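Local coordinates for protein peptide synthetase, module 7 (Actinoplanes teichomyceticus, PDB 4TX3) that forms a condensation-type domain of a nonribosomal peptide synthetase, probably recruiting tailoring oxygenases to the carrier-bound peptide in glycopeptide antibiotic assembly, at residues 365-370 with 403-408; 242-247 with 412-417. All coordinates share one frame; numbering follows the deposited sequence.

Contact 1 of 2, residues 365-370 with 403-408; sequences LQVREE and LTERRN
Glu-370 folds over the end of the neighbouring strand and meets Arg-406 and Arg-407. Its chain is extended beyond CG (chi2 163°), which carries CD toward the backbone of Arg-407; there OE1, 3.0 Å from Arg-407 N, takes a weak, bent hydrogen bond. The CG methylene of Glu-370 lies at the edge of the Arg-406 guanidinium, in its plane, 3.2 Å from Arg-406 NH1. Glu-370 OE2 makes a long salt bridge to Arg-406 NH1, with the carboxylate and guanidinium planes 56° apart; the stronger partner of Arg-406 is Glu-417. Further back, Leu-403 carries the regular part of this parallel pairing. Its N-H gives a nearly straight bond to Gln-366 O (2.7 Å, 172°), and its carbonyl O receives Arg-368 N (2.9 Å), so one residue bonds to the two that flank Val-367. Leu-403 CB packs against Val-367 CG2 at 4.2 Å. Glu-369 turns to the same face as Val-367 and Leu-403. Its chain bends at chi2, and OE2 forms a salt bridge with Arg-407 NE, the two flat groups nearly coplanar; the modelled separation is too short to be taken literally. Glu-369 OE1 lies 3.4 Å from Glu-405 OE1, a close approach of two acceptors that, if both carboxylates are charged, Arg-407 would probably ease, while Glu-405 OE2 is hydrogen-bonded to His-247 NE2. On the other face, Thr-404 and Arg-368 lie side by side, the methyl CG2 of Thr-404 over the rim of the Arg-368 guanidinium. The two strands belong to a mixed sheet in the C-terminal half of the condensation fold: 399-407 runs between 363-369 and 413-423, and helix 261-278 covers the face of Leu-403 and Glu-405 through Val-265 and Met-261.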
loop_
_atom_site.group_PDB
_atom_site.type_symbol
_atom_site.label_atom_id
_atom_site.label_comp_id
_atom_site.label_asym_id
_atom_site.label_seq_id
_atom_site.Cartn_x
_atom_site.Cartn_y
_atom_site.Cartn_z
ATOM N N LEU B 365 -16.700 12.393 -12.603
ATOM C CA LEU B 365 -17.061 11.812 -11.316
ATOM C C LEU B 365 -15.991 10.868 -10.780
ATOM O O LEU B 365 -15.536 9.960 -11.461
ATOM C CB LEU B 365 -18.393 11.075 -11.410
ATOM C CG LEU B 365 -18.827 10.291 -10.168
ATOM C CD1 LEU B 365 -18.934 11.194 -8.967
ATOM C CD2 LEU B 365 -20.146 9.620 -10.428
ATOM N N GLN B 366 -15.603 11.109 -9.536
ATOM C CA GLN B 366 -14.615 10.301 -8.838
ATOM C C GLN B 366 -15.222 9.811 -7.518
ATOM O O GLN B 366 -15.632 10.612 -6.692
ATOM C CB GLN B 366 -13.355 11.134 -8.584
ATOM C CG GLN B 366 -12.053 10.442 -8.880
ATOM C CD GLN B 366 -11.838 10.177 -10.358
ATOM O OE1 GLN B 366 -12.313 10.917 -11.240
ATOM N NE2 GLN B 366 -11.125 9.102 -10.641
ATOM N N VAL B 367 -15.319 8.504 -7.340
ATOM C CA VAL B 367 -15.808 7.939 -6.099
ATOM C C VAL B 367 -14.770 6.975 -5.585
ATOM O O VAL B 367 -14.692 5.851 -6.057
ATOM C CB VAL B 367 -17.149 7.199 -6.273
ATOM C CG1 VAL B 367 -17.531 6.481 -4.979
ATOM C CG2 VAL B 367 -18.250 8.162 -6.686
ATOM N N ARG B 368 -13.957 7.414 -4.631
ATOM C CA ARG B 368 -12.857 6.583 -4.143
ATOM C C ARG B 368 -13.098 6.093 -2.714
ATOM O O ARG B 368 -13.931 6.638 -1.978
ATOM C CB ARG B 368 -11.537 7.356 -4.202
ATOM C CG ARG B 368 -11.417 8.391 -3.098
ATOM C CD ARG B 368 -10.059 9.064 -3.055
ATOM N NE ARG B 368 -9.862 9.754 -1.783
ATOM C CZ ARG B 368 -9.279 9.205 -0.719
ATOM N NH1 ARG B 368 -8.827 7.955 -0.782
ATOM N NH2 ARG B 368 -9.142 9.903 0.407
ATOM N N GLU B 369 -12.354 5.063 -2.326
ATOM C CA GLU B 369 -12.370 4.575 -0.944
ATOM C C GLU B 369 -11.491 5.425 -0.025
ATOM O O GLU B 369 -10.636 6.171 -0.504
ATOM C CB GLU B 369 -11.910 3.120 -0.890
ATOM C CG GLU B 369 -12.757 2.274 0.022
ATOM C CD GLU B 369 -14.054 1.894 -0.632
ATOM O OE1 GLU B 369 -14.141 2.053 -1.866
ATOM O OE2 GLU B 369 -14.983 1.440 0.075
ATOM N N GLU B 370 -11.725 5.318 1.285
ATOM C CA GLU B 370 -10.863 5.906 2.315
ATOM C C GLU B 370 -9.426 5.540 2.050
ATOM O O GLU B 370 -9.180 4.514 1.426
ATOM C CB GLU B 370 -11.235 5.380 3.692
ATOM C CG GLU B 370 -11.984 6.318 4.573
ATOM C CD GLU B 370 -12.636 5.566 5.709
ATOM O OE1 GLU B 370 -12.765 4.318 5.587
ATOM O OE2 GLU B 370 -13.019 6.218 6.711
ATOM N N LEU B 403 -15.816 12.325 -4.549
ATOM C CA LEU B 403 -16.498 11.744 -3.402
ATOM C C LEU B 403 -15.688 10.617 -2.797
ATOM O O LEU B 403 -15.140 9.779 -3.530
ATOM C CB LEU B 403 -17.880 11.205 -3.791
ATOM C CG LEU B 403 -18.862 12.075 -4.579
ATOM C CD1 LEU B 403 -20.210 11.394 -4.572
ATOM C CD2 LEU B 403 -18.964 13.472 -4.013
ATOM N N THR B 404 -15.640 10.590 -1.464
ATOM C CA THR B 404 -14.956 9.543 -0.710
ATOM C C THR B 404 -15.920 8.751 0.167
ATOM O O THR B 404 -16.603 9.327 1.007
ATOM C CB THR B 404 -13.864 10.127 0.199
ATOM O OG1 THR B 404 -12.892 10.802 -0.599
ATOM C CG2 THR B 404 -13.177 9.022 1.011
ATOM N N GLU B 405 -15.959 7.433 -0.023
ATOM C CA GLU B 405 -16.698 6.533 0.863
ATOM C C GLU B 405 -15.975 6.347 2.190
ATOM O O GLU B 405 -14.850 5.856 2.204
ATOM C CB GLU B 405 -16.888 5.156 0.210
ATOM C CG GLU B 405 -17.857 5.083 -0.973
ATOM C CD GLU B 405 -18.267 3.640 -1.287
ATOM O OE1 GLU B 405 -17.462 2.908 -1.910
ATOM O OE2 GLU B 405 -19.389 3.228 -0.888
ATOM N N ARG B 406 -16.613 6.737 3.296
ATOM C CA ARG B 406 -16.106 6.423 4.635
ATOM C C ARG B 406 -16.564 5.032 5.048
ATOM O O ARG B 406 -17.634 4.581 4.644
ATOM C CB ARG B 406 -16.594 7.429 5.684
ATOM C CG ARG B 406 -16.098 8.849 5.521
ATOM C CD ARG B 406 -14.609 8.879 5.541
ATOM N NE ARG B 406 -14.095 10.230 5.404
ATOM C CZ ARG B 406 -12.813 10.505 5.190
ATOM N NH1 ARG B 406 -11.932 9.513 5.086
ATOM N NH2 ARG B 406 -12.418 11.768 5.066
ATOM N N ARG B 407 -15.764 4.362 5.872
ATOM C CA ARG B 407 -16.177 3.087 6.460
ATOM C C ARG B 407 -15.819 2.995 7.937
ATOM O O ARG B 407 -14.839 3.594 8.398
ATOM C CB ARG B 407 -15.557 1.918 5.699
ATOM C CG ARG B 407 -16.084 1.822 4.291
ATOM C CD ARG B 407 -15.395 0.750 3.492
ATOM N NE ARG B 407 -15.973 0.678 2.162
ATOM C CZ ARG B 407 -17.174 0.173 1.909
ATOM N NH1 ARG B 407 -17.920 -0.302 2.906
ATOM N NH2 ARG B 407 -17.629 0.143 0.664
ATOM N N ASN B 408 -16.626 2.248 8.683
ATOM C CA ASN B 408 -16.357 2.075 10.095
ATOM C C ASN B 408 -15.380 0.919 10.280
ATOM O O ASN B 408 -14.763 0.465 9.313
ATOM C CB ASN B 408 -17.662 1.871 10.894
ATOM C CG ASN B 408 -18.437 0.600 10.502
ATOM O OD1 ASN B 408 -17.875 -0.393 10.044
ATOM N ND2 ASN B 408 -19.741 0.632 10.718
#

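Contact 2 of 2, residues 242-247 with 412-417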
loop_
_atom_site.group_PDB
_atom_site.type_symbol
_atom_site.label_atom_id
_atom_site.label_comp_id
_atom_site.label_asym_id
_atom_site.label_seq_id
_atom_site.Cartn_x
_atom_site.Cartn_y
_atom_site.Cartn_z
ATOM N N LEU B 242 -23.195 12.980 2.127
ATOM C CA LEU B 242 -24.302 12.027 2.224
ATOM C C LEU B 242 -24.201 11.256 3.539
ATOM O O LEU B 242 -23.166 10.641 3.811
ATOM C CB LEU B 242 -24.281 11.044 1.048
ATOM C CG LEU B 242 -25.345 9.950 1.085
ATOM C CD1 LEU B 242 -26.762 10.552 0.942
ATOM C CD2 LEU B 242 -25.068 8.924 0.005
ATOM N N ASP B 243 -25.254 11.281 4.358
ATOM C CA ASP B 243 -25.185 10.705 5.713
ATOM C C ASP B 243 -25.019 9.182 5.663
ATOM O O ASP B 243 -25.219 8.575 4.615
ATOM C CB ASP B 243 -26.433 11.082 6.531
ATOM C CG ASP B 243 -26.427 12.537 6.982
ATOM O OD1 ASP B 243 -25.327 13.118 7.135
ATOM O OD2 ASP B 243 -27.523 13.109 7.186
ATOM N N ALA B 244 -24.673 8.576 6.798
ATOM C CA ALA B 244 -24.311 7.161 6.858
ATOM C C ALA B 244 -25.468 6.222 6.508
ATOM O O ALA B 244 -25.298 5.261 5.751
ATOM C CB ALA B 244 -23.763 6.826 8.257
ATOM N N GLY B 245 -26.637 6.489 7.081
ATOM C CA GLY B 245 -27.831 5.705 6.807
ATOM C C GLY B 245 -28.183 5.579 5.327
ATOM O O GLY B 245 -28.264 4.465 4.806
ATOM N N PRO B 246 -28.408 6.718 4.645
ATOM C CA PRO B 246 -28.631 6.710 3.198
ATOM C C PRO B 246 -27.480 6.045 2.445
ATOM O O PRO B 246 -27.720 5.276 1.510
ATOM C CB PRO B 246 -28.713 8.193 2.845
ATOM C CG PRO B 246 -29.089 8.864 4.089
ATOM C CD PRO B 246 -28.459 8.080 5.195
ATOM N N HIS B 247 -26.247 6.337 2.851
ATOM C CA HIS B 247 -25.086 5.687 2.265
ATOM C C HIS B 247 -25.236 4.155 2.340
ATOM O O HIS B 247 -24.973 3.452 1.366
ATOM C CB HIS B 247 -23.808 6.158 2.963
ATOM C CG HIS B 247 -22.546 5.562 2.405
ATOM N ND1 HIS B 247 -21.314 5.763 2.981
ATOM C CD2 HIS B 247 -22.332 4.773 1.322
ATOM C CE1 HIS B 247 -20.390 5.128 2.279
ATOM N NE2 HIS B 247 -20.982 4.517 1.273
ATOM N N ASP B 412 -18.089 -1.285 7.349
ATOM C CA ASP B 412 -19.424 -0.873 6.910
ATOM C C ASP B 412 -19.505 0.604 6.504
ATOM O O ASP B 412 -18.819 1.465 7.076
ATOM C CB ASP B 412 -20.451 -1.164 8.007
ATOM C CG ASP B 412 -20.691 -2.658 8.195
ATOM O OD1 ASP B 412 -20.187 -3.440 7.360
ATOM O OD2 ASP B 412 -21.375 -3.056 9.164
ATOM N N GLU B 413 -20.338 0.862 5.496
ATOM C CA GLU B 413 -20.667 2.197 5.015
ATOM C C GLU B 413 -20.967 3.201 6.133
ATOM O O GLU B 413 -21.878 2.997 6.946
ATOM C CB GLU B 413 -21.871 2.119 4.078
ATOM C CG GLU B 413 -21.576 1.585 2.676
ATOM C CD GLU B 413 -21.502 0.063 2.597
ATOM O OE1 GLU B 413 -22.041 -0.644 3.482
ATOM O OE2 GLU B 413 -20.898 -0.430 1.626
ATOM N N ASP B 414 -20.216 4.298 6.157
ATOM C CA ASP B 414 -20.352 5.274 7.225
ATOM C C ASP B 414 -20.435 6.730 6.735
ATOM O O ASP B 414 -19.979 7.644 7.411
ATOM C CB ASP B 414 -19.186 5.118 8.198
ATOM C CG ASP B 414 -19.543 5.569 9.593
ATOM O OD1 ASP B 414 -20.637 5.187 10.081
ATOM O OD2 ASP B 414 -18.743 6.312 10.194
ATOM N N GLY B 415 -21.030 6.941 5.560
ATOM C CA GLY B 415 -21.196 8.276 5.002
ATOM C C GLY B 415 -20.335 8.542 3.772
ATOM O O GLY B 415 -19.219 8.025 3.654
ATOM N N ILE B 416 -20.842 9.344 2.839
ATOM C CA ILE B 416 -19.988 9.797 1.748
ATOM C C ILE B 416 -19.672 11.280 1.900
ATOM O O ILE B 416 -20.558 12.104 2.103
ATOM C CB ILE B 416 -20.609 9.546 0.377
ATOM C CG1 ILE B 416 -20.959 8.063 0.212
ATOM C CG2 ILE B 416 -19.647 10.001 -0.707
ATOM C CD1 ILE B 416 -21.656 7.720 -1.114
ATOM N N GLU B 417 -18.387 11.597 1.809
ATOM C CA GLU B 417 -17.861 12.932 2.052
ATOM C C GLU B 417 -17.150 13.408 0.782
ATOM O O GLU B 417 -16.529 12.610 0.076
ATOM C CB GLU B 417 -16.914 12.890 3.259
ATOM C CG GLU B 417 -16.105 14.145 3.564
ATOM C CD GLU B 417 -15.359 14.043 4.917
ATOM O OE1 GLU B 417 -14.672 13.012 5.157
ATOM O OE2 GLU B 417 -15.473 14.985 5.750
#
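The imidazole of His-247 is sandwiched between Ile-416 and Glu-413. Ile-416 CG1 sits over the centre of one face, 3.5 Å from the ring centroid; Glu-413 CG covers the opposite face nearer the rim, at 3.6 Å, so both make CH-pi contacts. At the ring's edge and in its plane, Gly-415 N gives ND1 a weak hydrogen bond of 2.8 Å, bent to 130°. With CG anti to the backbone N (chi1 -179°), the ring reaches out from the first turn of helix 244-255, a turn begun by the bond from His-247 N to Asp-243 O. Just before it, Leu-242 and Ile-416 form an antiparallel hydrogen-bonded pair, each N 2.8 Å from the other's O, while Leu-242 CD2 packs on Ile-416 CD1. Gly-415 has a positive phi (110°), a backbone shape in which a side chain would collide with the carbonyl O of Asp-414. An alanine in place of His-247 would probably leave Gly-415 N and Glu-405 OE2 without their mates and open a gap between Ile-416 and Glu-413. If the weak bond to ND1 is real, the geometry is consistent with a proton on NE2, which its partner Glu-405 OE2 would probably polarise.

Overall arrangement
From the N terminus, the chain first reaches the end of strand 235-242 and the start of helix 244-255, the earlier half of contact 2. It then runs through helix 261-278 and strands 281-288 and 306-313 before strand 363-369 opens contact 1. Contact 1 closes the shorter loop when strand 399-407 arrives; the next strand, 413-423, completes contact 2 and encloses that loop within a much longer one. The contacts thus nest without crossing. Strands 235-242, 413-423, 399-407 and 363-369 lie side by side in that order in one mixed sheet. Arg-406 and Glu-417 join the two sites by a salt bridge (NH2 to OE1, 2.6 Å), and Thr-404 N probably hydrogen-bonds to Glu-417 O.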